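Local coordinates for protein malonyl CoA reductase (malonate semialdehyde-forming) (Sulfolobus tokodaii, PDB 2EP5) that probably reduces malonyl-CoA to malonate semialdehyde with NADPH, as a member of the aspartate-semialdehyde dehydrogenase family, at residues Ile5-Val16 with His75-Leu85; Val35-Tyr46 with Val62-Thr70. All coordinates share one frame; numbering follows the deposited sequence.

Contact 1. Residues Ile5-Val16 with His75-Leu85; sequences IKVSLLGSTGMV and HKDVDVVLSAL
The L10 side chain packs chiefly against V81, H75 and L85 at the densest part of this pairing of parallel strands. Its CD1 lies 3.5 Å from V81 CG1 and also reaches the H75 ring, while CB and CD2 rest on L85, with L10 CB 3.6 Å from L85 CG. A leucine suits the place because its two methyls can serve different neighbours, CD1 toward V81 and H75, CD2 toward L85. S8 is small enough to tuck in beside them: its OG, held between the backbone N and the carbonyl carbon (chi1 70°), sits at the edge of the H75 ring, a buried hydroxyl without a polar partner, while H75 ND1 is hydrogen-bonded to N71 O. Beneath these side chains the backbones are bonded regularly, L10 N giving to L82 O at 2.9 Å, nearly straight at 168°. After the strand G11 turns with positive phi, and a side chain there would clash with A84 and L85. Replacing L85 by alanine would take away the groups that touch L10 CB and CD2, and would probably open a gap there and leave L10 freer to shift.

At the other end the solvent side is carried by K6 and D79, the exposed residues, while I5 and V78 stay buried. There K6 O takes two N-H groups, from D79 and V80, and K6 N donates to D79 OD2 at 2.9 Å, meeting the oxygen's anti lone pair; a short acid can reach back to this amide.

Strand 5-10 runs centrally in the Rossmann-type sheet, between strands 30-36 and 80-83; helix 87-99 covers L10 and L85 through I93, and V105 of strand 103-106 packs on V80 and L82.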
loop_
_atom_site.group_PDB
_atom_site.type_symbol
_atom_site.label_atom_id
_atom_site.label_comp_id
_atom_site.label_asym_id
_atom_site.label_seq_id
_atom_site.Cartn_x
_atom_site.Cartn_y
_atom_site.Cartn_z
ATOM N N ILE A 5 -20.978 36.352 10.060
ATOM C CA ILE A 5 -21.071 35.829 11.417
ATOM C C ILE A 5 -19.632 35.439 11.741
ATOM O O ILE A 5 -19.042 34.590 11.069
ATOM C CB ILE A 5 -21.974 34.572 11.496
ATOM C CG1 ILE A 5 -23.440 34.962 11.317
ATOM C CG2 ILE A 5 -21.808 33.888 12.838
ATOM C CD1 ILE A 5 -23.767 35.535 9.963
ATOM N N LYS A 6 -19.064 36.075 12.758
ATOM C CA LYS A 6 -17.685 35.808 13.148
ATOM C C LYS A 6 -17.519 34.525 13.951
ATOM O O LYS A 6 -18.177 34.327 14.970
ATOM C CB LYS A 6 -17.145 37.003 13.930
ATOM C CG LYS A 6 -17.055 38.262 13.081
ATOM C CD LYS A 6 -16.555 39.453 13.872
ATOM C CE LYS A 6 -16.184 40.598 12.937
ATOM N NZ LYS A 6 -17.268 40.922 11.957
ATOM N N VAL A 7 -16.632 33.652 13.488
ATOM C CA VAL A 7 -16.395 32.387 14.172
ATOM C C VAL A 7 -14.926 32.140 14.513
ATOM O O VAL A 7 -14.021 32.723 13.912
ATOM C CB VAL A 7 -16.902 31.196 13.319
ATOM C CG1 VAL A 7 -18.368 31.411 12.944
ATOM C CG2 VAL A 7 -16.034 31.029 12.065
ATOM N N SER A 8 -14.696 31.288 15.504
ATOM C CA SER A 8 -13.339 30.924 15.888
ATOM C C SER A 8 -13.284 29.401 15.763
ATOM O O SER A 8 -14.324 28.748 15.724
ATOM C CB SER A 8 -13.041 31.352 17.324
ATOM O OG SER A 8 -13.754 30.569 18.252
ATOM N N LEU A 9 -12.082 28.841 15.696
ATOM C CA LEU A 9 -11.931 27.397 15.551
ATOM C C LEU A 9 -10.929 26.784 16.527
ATOM O O LEU A 9 -9.747 27.140 16.519
ATOM C CB LEU A 9 -11.513 27.067 14.115
ATOM C CG LEU A 9 -11.290 25.590 13.757
ATOM C CD1 LEU A 9 -12.601 24.817 13.885
ATOM C CD2 LEU A 9 -10.737 25.480 12.335
ATOM N N LEU A 10 -11.415 25.872 17.369
ATOM C CA LEU A 10 -10.575 25.169 18.338
ATOM C C LEU A 10 -10.027 23.898 17.673
ATOM O O LEU A 10 -10.736 23.237 16.921
ATOM C CB LEU A 10 -11.393 24.799 19.578
ATOM C CG LEU A 10 -11.550 25.824 20.720
ATOM C CD1 LEU A 10 -11.749 27.240 20.185
ATOM C CD2 LEU A 10 -12.719 25.404 21.583
ATOM N N GLY A 11 -8.770 23.563 17.951
ATOM C CA GLY A 11 -8.177 22.390 17.337
ATOM C C GLY A 11 -8.217 22.552 15.826
ATOM O O GLY A 11 -8.805 21.734 15.119
ATOM N N SER A 12 -7.588 23.621 15.340
ATOM C CA SER A 12 -7.553 23.953 13.919
ATOM C C SER A 12 -6.357 23.357 13.190
ATOM O O SER A 12 -6.255 23.447 11.971
ATOM C CB SER A 12 -7.511 25.471 13.751
ATOM O OG SER A 12 -6.318 26.007 14.310
ATOM N N THR A 13 -5.459 22.746 13.950
ATOM C CA THR A 13 -4.236 22.155 13.416
ATOM C C THR A 13 -4.365 20.716 12.905
ATOM O O THR A 13 -3.621 20.304 12.014
ATOM C CB THR A 13 -3.128 22.249 14.494
ATOM O OG1 THR A 13 -2.551 23.559 14.458
ATOM C CG2 THR A 13 -2.063 21.213 14.294
ATOM N N GLY A 14 -5.300 19.954 13.458
ATOM C CA GLY A 14 -5.468 18.578 13.022
ATOM C C GLY A 14 -6.070 18.445 11.635
ATOM O O GLY A 14 -6.266 19.444 10.940
ATOM N N MET A 15 -6.371 17.212 11.228
ATOM C CA MET A 15 -6.956 16.974 9.913
ATOM C C MET A 15 -8.332 17.609 9.772
ATOM O O MET A 15 -8.592 18.316 8.800
ATOM C CB MET A 15 -7.062 15.475 9.621
ATOM C CG MET A 15 -5.753 14.830 9.208
ATOM S SD MET A 15 -5.965 13.122 8.629
ATOM C CE MET A 15 -6.444 13.409 6.926
ATOM N N VAL A 16 -9.220 17.350 10.731
ATOM C CA VAL A 16 -10.562 17.926 10.675
ATOM C C VAL A 16 -10.468 19.447 10.724
ATOM O O VAL A 16 -11.218 20.152 10.046
ATOM C CB VAL A 16 -11.445 17.422 11.836
ATOM C CG1 VAL A 16 -12.718 18.262 11.930
ATOM C CG2 VAL A 16 -11.793 15.951 11.609
ATOM N N HIS A 75 -11.989 34.622 23.055
ATOM C CA HIS A 75 -13.108 34.405 22.149
ATOM C C HIS A 75 -14.328 35.251 22.483
ATOM O O HIS A 75 -15.441 34.943 22.056
ATOM C CB HIS A 75 -13.496 32.927 22.146
ATOM C CG HIS A 75 -12.391 32.014 21.714
ATOM N ND1 HIS A 75 -11.341 31.668 22.539
ATOM C CD2 HIS A 75 -12.156 31.401 20.529
ATOM C CE1 HIS A 75 -10.507 30.883 21.881
ATOM N NE2 HIS A 75 -10.979 30.705 20.659
ATOM N N LYS A 76 -14.110 36.328 23.228
ATOM C CA LYS A 76 -15.195 37.210 23.630
ATOM C C LYS A 76 -15.917 37.879 22.460
ATOM O O LYS A 76 -17.148 37.985 22.468
ATOM C CB LYS A 76 -14.670 38.275 24.602
ATOM C CG LYS A 76 -14.097 37.690 25.889
ATOM C CD LYS A 76 -13.686 38.768 26.892
ATOM C CE LYS A 76 -14.889 39.358 27.626
ATOM N NZ LYS A 76 -15.857 40.046 26.723
ATOM N N ASP A 77 -15.167 38.322 21.453
ATOM C CA ASP A 77 -15.796 38.979 20.313
ATOM C C ASP A 77 -16.341 38.022 19.251
ATOM O O ASP A 77 -16.953 38.464 18.278
ATOM C CB ASP A 77 -14.828 39.965 19.651
ATOM C CG ASP A 77 -13.523 39.318 19.235
ATOM O OD1 ASP A 77 -13.541 38.147 18.798
ATOM O OD2 ASP A 77 -12.474 39.990 19.330
ATOM N N VAL A 78 -16.138 36.720 19.433
ATOM C CA VAL A 78 -16.626 35.760 18.448
ATOM C C VAL A 78 -18.113 35.469 18.611
ATOM O O VAL A 78 -18.618 35.377 19.727
ATOM C CB VAL A 78 -15.855 34.419 18.524
ATOM C CG1 VAL A 78 -16.309 33.503 17.404
ATOM C CG2 VAL A 78 -14.357 34.667 18.430
ATOM N N ASP A 79 -18.809 35.331 17.487
ATOM C CA ASP A 79 -20.233 35.040 17.500
ATOM C C ASP A 79 -20.486 33.583 17.861
ATOM O O ASP A 79 -21.395 33.281 18.632
ATOM C CB ASP A 79 -20.857 35.342 16.136
ATOM C CG ASP A 79 -21.081 36.826 15.912
ATOM O OD1 ASP A 79 -21.788 37.453 16.734
ATOM O OD2 ASP A 79 -20.556 37.362 14.914
ATOM N N VAL A 80 -19.684 32.686 17.295
ATOM C CA VAL A 80 -19.817 31.257 17.561
ATOM C C VAL A 80 -18.448 30.593 17.587
ATOM O O VAL A 80 -17.575 30.910 16.782
ATOM C CB VAL A 80 -20.669 30.558 16.477
ATOM C CG1 VAL A 80 -20.772 29.063 16.772
ATOM C CG2 VAL A 80 -22.047 31.185 16.418
ATOM N N VAL A 81 -18.255 29.683 18.526
ATOM C CA VAL A 81 -16.994 28.974 18.624
ATOM C C VAL A 81 -17.204 27.569 18.088
ATOM O O VAL A 81 -18.090 26.851 18.553
ATOM C CB VAL A 81 -16.513 28.864 20.070
ATOM C CG1 VAL A 81 -15.161 28.169 20.107
ATOM C CG2 VAL A 81 -16.418 30.241 20.695
ATOM N N LEU A 82 -16.411 27.197 17.087
ATOM C CA LEU A 82 -16.491 25.864 16.505
ATOM C C LEU A 82 -15.332 25.083 17.109
ATOM O O LEU A 82 -14.279 25.651 17.387
ATOM C CB LEU A 82 -16.351 25.925 14.984
ATOM C CG LEU A 82 -17.226 26.936 14.241
ATOM C CD1 LEU A 82 -17.151 26.621 12.764
ATOM C CD2 LEU A 82 -18.669 26.877 14.713
ATOM N N SER A 83 -15.517 23.785 17.310
ATOM C CA SER A 83 -14.476 22.979 17.926
ATOM C C SER A 83 -14.191 21.650 17.245
ATOM O O SER A 83 -15.104 20.887 16.912
ATOM C CB SER A 83 -14.829 22.719 19.394
ATOM O OG SER A 83 -13.799 21.995 20.046
ATOM N N ALA A 84 -12.902 21.386 17.053
ATOM C CA ALA A 84 -12.435 20.148 16.451
ATOM C C ALA A 84 -11.364 19.595 17.380
ATOM O O ALA A 84 -10.499 18.832 16.966
ATOM C CB ALA A 84 -11.850 20.415 15.075
ATOM N N LEU A 85 -11.431 20.004 18.645
ATOM C CA LEU A 85 -10.481 19.558 19.660
ATOM C C LEU A 85 -10.462 18.042 19.832
ATOM O O LEU A 85 -11.459 17.356 19.583
ATOM C CB LEU A 85 -10.828 20.182 21.008
ATOM C CG LEU A 85 -10.678 21.688 21.174
ATOM C CD1 LEU A 85 -11.501 22.144 22.389
ATOM C CD2 LEU A 85 -9.198 22.049 21.329
#

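Contact 2. Residues Val35-Tyr46 with Val62-Thr70; sequences VSASPSKIGKKY and VQDLPIVST
I67 fills the apolar centre of this contact, its two branches serving different neighbours. CD1 meets V35 CG2 at 3.6 Å and the edge of the Y46 ring. With CG1 anti to the carbonyl carbon (chi1 -57°), CG2 is turned onto A37, whose small methyl lies 3.9 Å from it (A37 CB to I67 CG2). I42 carries the apolar surface outward, its CD1 resting on S69 CA and CB.

Backbone hydrogen bonds tie the chains on both flanks of I67. Its N gives to K44 O at 2.9 Å and its O accepts from G43 N, in a type II turn, 41-44, where positive phi favours glycine. V68 N gives to V35 O at 3.0 Å, and Y46 N to L65 O at 2.8 Å.

Polar side chains work at the ends. S36 OG donates to V68 O at 2.9 Å, a reach short enough for serine. At the exposed end the extended K45 chain runs alongside D64, and its NZ meets D64 OD1 at 3.0 Å from above the carboxylate plane; K47 makes a second salt bridge to the same oxygen, probably favouring the charged acid.

Weakly bonded strand 67-68 lies beside strand 30-36 at the outer edge of the sheet within the chain, with Y46 and V62 packed on V21 of helix 15-24 and I67 on A49 of helix 46-49.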
loop_
_atom_site.group_PDB
_atom_site.type_symbol
_atom_site.label_atom_id
_atom_site.label_comp_id
_atom_site.label_asym_id
_atom_site.label_seq_id
_atom_site.Cartn_x
_atom_site.Cartn_y
_atom_site.Cartn_z
ATOM N N VAL A 35 -8.223 31.138 15.123
ATOM C CA VAL A 35 -7.918 29.722 15.121
ATOM C C VAL A 35 -7.093 29.470 16.364
ATOM O O VAL A 35 -6.264 30.301 16.758
ATOM C CB VAL A 35 -7.110 29.300 13.870
ATOM C CG1 VAL A 35 -7.980 29.403 12.639
ATOM C CG2 VAL A 35 -5.878 30.179 13.720
ATOM N N SER A 36 -7.334 28.322 16.982
ATOM C CA SER A 36 -6.641 27.944 18.196
ATOM C C SER A 36 -5.909 26.632 17.994
ATOM O O SER A 36 -6.278 25.826 17.142
ATOM C CB SER A 36 -7.655 27.817 19.337
ATOM O OG SER A 36 -7.028 27.481 20.556
ATOM N N ALA A 37 -4.854 26.437 18.776
ATOM C CA ALA A 37 -4.048 25.229 18.714
ATOM C C ALA A 37 -3.393 25.058 20.078
ATOM O O ALA A 37 -3.794 25.709 21.048
ATOM C CB ALA A 37 -2.985 25.354 17.629
ATOM N N SER A 38 -2.387 24.192 20.146
ATOM C CA SER A 38 -1.686 23.938 21.397
ATOM C C SER A 38 -1.037 25.222 21.919
ATOM O O SER A 38 -0.703 26.123 21.144
ATOM C CB SER A 38 -0.622 22.854 21.199
ATOM O OG SER A 38 0.402 23.302 20.327
ATOM N N PRO A 39 -0.850 25.309 23.248
ATOM C CA PRO A 39 -0.255 26.444 23.965
ATOM C C PRO A 39 1.030 27.033 23.379
ATOM O O PRO A 39 1.141 28.247 23.206
ATOM C CB PRO A 39 -0.039 25.884 25.369
ATOM C CG PRO A 39 -1.206 24.955 25.523
ATOM C CD PRO A 39 -1.207 24.233 24.191
ATOM N N SER A 40 2.001 26.174 23.093
ATOM C CA SER A 40 3.277 26.620 22.548
ATOM C C SER A 40 3.169 27.318 21.194
ATOM O O SER A 40 4.107 27.982 20.766
ATOM C CB SER A 40 4.238 25.435 22.433
ATOM O OG SER A 40 3.679 24.397 21.647
ATOM N N LYS A 41 2.030 27.175 20.525
ATOM C CA LYS A 41 1.832 27.796 19.217
ATOM C C LYS A 41 1.110 29.142 19.321
ATOM O O LYS A 41 1.103 29.927 18.372
ATOM C CB LYS A 41 1.028 26.860 18.311
ATOM C CG LYS A 41 1.610 25.461 18.181
ATOM C CD LYS A 41 0.606 24.522 17.518
ATOM C CE LYS A 41 1.093 23.070 17.480
ATOM N NZ LYS A 41 -0.026 22.123 17.159
ATOM N N ILE A 42 0.495 29.400 20.473
ATOM C CA ILE A 42 -0.229 30.646 20.694
ATOM C C ILE A 42 0.674 31.844 20.400
ATOM O O ILE A 42 1.822 31.899 20.850
ATOM C CB ILE A 42 -0.757 30.726 22.152
ATOM C CG1 ILE A 42 -1.723 29.560 22.419
ATOM C CG2 ILE A 42 -1.454 32.068 22.388
ATOM C CD1 ILE A 42 -2.108 29.377 23.889
ATOM N N GLY A 43 0.157 32.794 19.632
ATOM C CA GLY A 43 0.941 33.967 19.296
ATOM C C GLY A 43 1.544 33.903 17.904
ATOM O O GLY A 43 1.779 34.934 17.276
ATOM N N LYS A 44 1.805 32.692 17.422
ATOM C CA LYS A 44 2.373 32.509 16.095
ATOM C C LYS A 44 1.251 32.535 15.065
ATOM O O LYS A 44 0.087 32.313 15.401
ATOM C CB LYS A 44 3.100 31.163 15.999
ATOM C CG LYS A 44 4.200 30.930 17.027
ATOM C CD LYS A 44 5.380 31.873 16.853
ATOM C CE LYS A 44 6.577 31.393 17.677
ATOM N NZ LYS A 44 7.766 32.286 17.589
ATOM N N LYS A 45 1.602 32.817 13.813
ATOM C CA LYS A 45 0.613 32.843 12.738
ATOM C C LYS A 45 0.240 31.407 12.402
ATOM O O LYS A 45 1.043 30.493 12.579
ATOM C CB LYS A 45 1.178 33.532 11.488
ATOM C CG LYS A 45 1.285 35.044 11.601
ATOM C CD LYS A 45 1.894 35.646 10.348
ATOM C CE LYS A 45 1.803 37.166 10.364
ATOM N NZ LYS A 45 2.399 37.767 9.127
ATOM N N TYR A 46 -0.980 31.215 11.915
ATOM C CA TYR A 46 -1.450 29.886 11.561
ATOM C C TYR A 46 -0.468 29.158 10.644
ATOM O O TYR A 46 -0.190 27.973 10.839
ATOM C CB TYR A 46 -2.819 29.975 10.883
ATOM C CG TYR A 46 -3.430 28.627 10.576
ATOM C CD1 TYR A 46 -3.890 27.795 11.603
ATOM C CD2 TYR A 46 -3.525 28.165 9.262
ATOM C CE1 TYR A 46 -4.425 26.534 11.327
ATOM C CE2 TYR A 46 -4.057 26.909 8.976
ATOM C CZ TYR A 46 -4.503 26.100 10.013
ATOM O OH TYR A 46 -5.022 24.860 9.730
ATOM N N VAL A 62 -6.497 32.855 5.873
ATOM C CA VAL A 62 -6.256 32.232 7.175
ATOM C C VAL A 62 -4.787 32.038 7.558
ATOM O O VAL A 62 -4.464 31.922 8.742
ATOM C CB VAL A 62 -6.957 30.852 7.274
ATOM C CG1 VAL A 62 -8.440 30.997 6.974
ATOM C CG2 VAL A 62 -6.317 29.867 6.309
ATOM N N GLN A 63 -3.898 32.006 6.570
ATOM C CA GLN A 63 -2.477 31.796 6.840
ATOM C C GLN A 63 -1.878 32.725 7.891
ATOM O O GLN A 63 -1.024 32.307 8.677
ATOM C CB GLN A 63 -1.658 31.909 5.549
ATOM C CG GLN A 63 -1.801 33.231 4.815
ATOM C CD GLN A 63 -0.771 33.396 3.704
ATOM O OE1 GLN A 63 -0.546 32.484 2.906
ATOM N NE2 GLN A 63 -0.147 34.569 3.649
ATOM N N ASP A 64 -2.318 33.979 7.914
ATOM C CA ASP A 64 -1.777 34.927 8.880
ATOM C C ASP A 64 -2.577 35.057 10.175
ATOM O O ASP A 64 -2.155 35.757 11.096
ATOM C CB ASP A 64 -1.601 36.304 8.228
ATOM C CG ASP A 64 -0.461 36.332 7.214
ATOM O OD1 ASP A 64 0.662 35.911 7.563
ATOM O OD2 ASP A 64 -0.686 36.779 6.069
ATOM N N LEU A 65 -3.721 34.379 10.251
ATOM C CA LEU A 65 -4.553 34.414 11.454
ATOM C C LEU A 65 -3.702 34.001 12.650
ATOM O O LEU A 65 -3.045 32.958 12.633
ATOM C CB LEU A 65 -5.749 33.465 11.311
ATOM C CG LEU A 65 -6.784 33.811 10.234
ATOM C CD1 LEU A 65 -7.858 32.739 10.178
ATOM C CD2 LEU A 65 -7.401 35.170 10.544
ATOM N N PRO A 66 -3.706 34.814 13.713
ATOM C CA PRO A 66 -2.910 34.501 14.904
ATOM C C PRO A 66 -3.528 33.367 15.713
ATOM O O PRO A 66 -4.755 33.246 15.780
ATOM C CB PRO A 66 -2.911 35.821 15.663
ATOM C CG PRO A 66 -4.326 36.304 15.422
ATOM C CD PRO A 66 -4.550 36.005 13.939
ATOM N N ILE A 67 -2.679 32.531 16.308
ATOM C CA ILE A 67 -3.152 31.420 17.125
ATOM C C ILE A 67 -3.492 31.964 18.516
ATOM O O ILE A 67 -2.683 32.640 19.150
ATOM C CB ILE A 67 -2.078 30.304 17.280
ATOM C CG1 ILE A 67 -1.635 29.780 15.909
ATOM C CG2 ILE A 67 -2.643 29.159 18.115
ATOM C CD1 ILE A 67 -2.721 29.075 15.130
ATOM N N VAL A 68 -4.703 31.682 18.976
ATOM C CA VAL A 68 -5.138 32.134 20.286
ATOM C C VAL A 68 -5.334 30.934 21.208
ATOM O O VAL A 68 -5.355 29.784 20.762
ATOM C CB VAL A 68 -6.461 32.929 20.185
ATOM C CG1 VAL A 68 -6.249 34.177 19.331
ATOM C CG2 VAL A 68 -7.557 32.059 19.575
ATOM N N SER A 69 -5.472 31.208 22.499
ATOM C CA SER A 69 -5.674 30.147 23.473
ATOM C C SER A 69 -7.102 29.636 23.360
ATOM O O SER A 69 -7.921 30.184 22.618
ATOM C CB SER A 69 -5.455 30.666 24.891
ATOM O OG SER A 69 -6.588 31.394 25.332
ATOM N N THR A 70 -7.391 28.585 24.118
ATOM C CA THR A 70 -8.717 27.982 24.136
ATOM C C THR A 70 -9.575 28.609 25.242
ATOM O O THR A 70 -10.693 28.168 25.496
ATOM C CB THR A 70 -8.607 26.462 24.380
ATOM O OG1 THR A 70 -7.865 26.221 25.582
ATOM C CG2 THR A 70 -7.885 25.797 23.226
#

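The two contacts lie in the same NAD-binding domain, their centres about 11 Å apart, and belong to one parallel sheet in the order 67-68, 30-36, 5-10, 80-83. Contact 1 joins the first strand to the fourth; contact 2 joins the second to the third, and its residues all fall between the two segments of contact 1 in the chain. Strand 5-10 thus has both neighbours: L9 O probably bonds S36 N at 2.7 Å, and S12 OG probably bonds S36 O. The 3-2-1-4 strand order is that of a Rossmann fold, consistent with NADP binding, with the turn after strand 5-10 leading into helix 15-24.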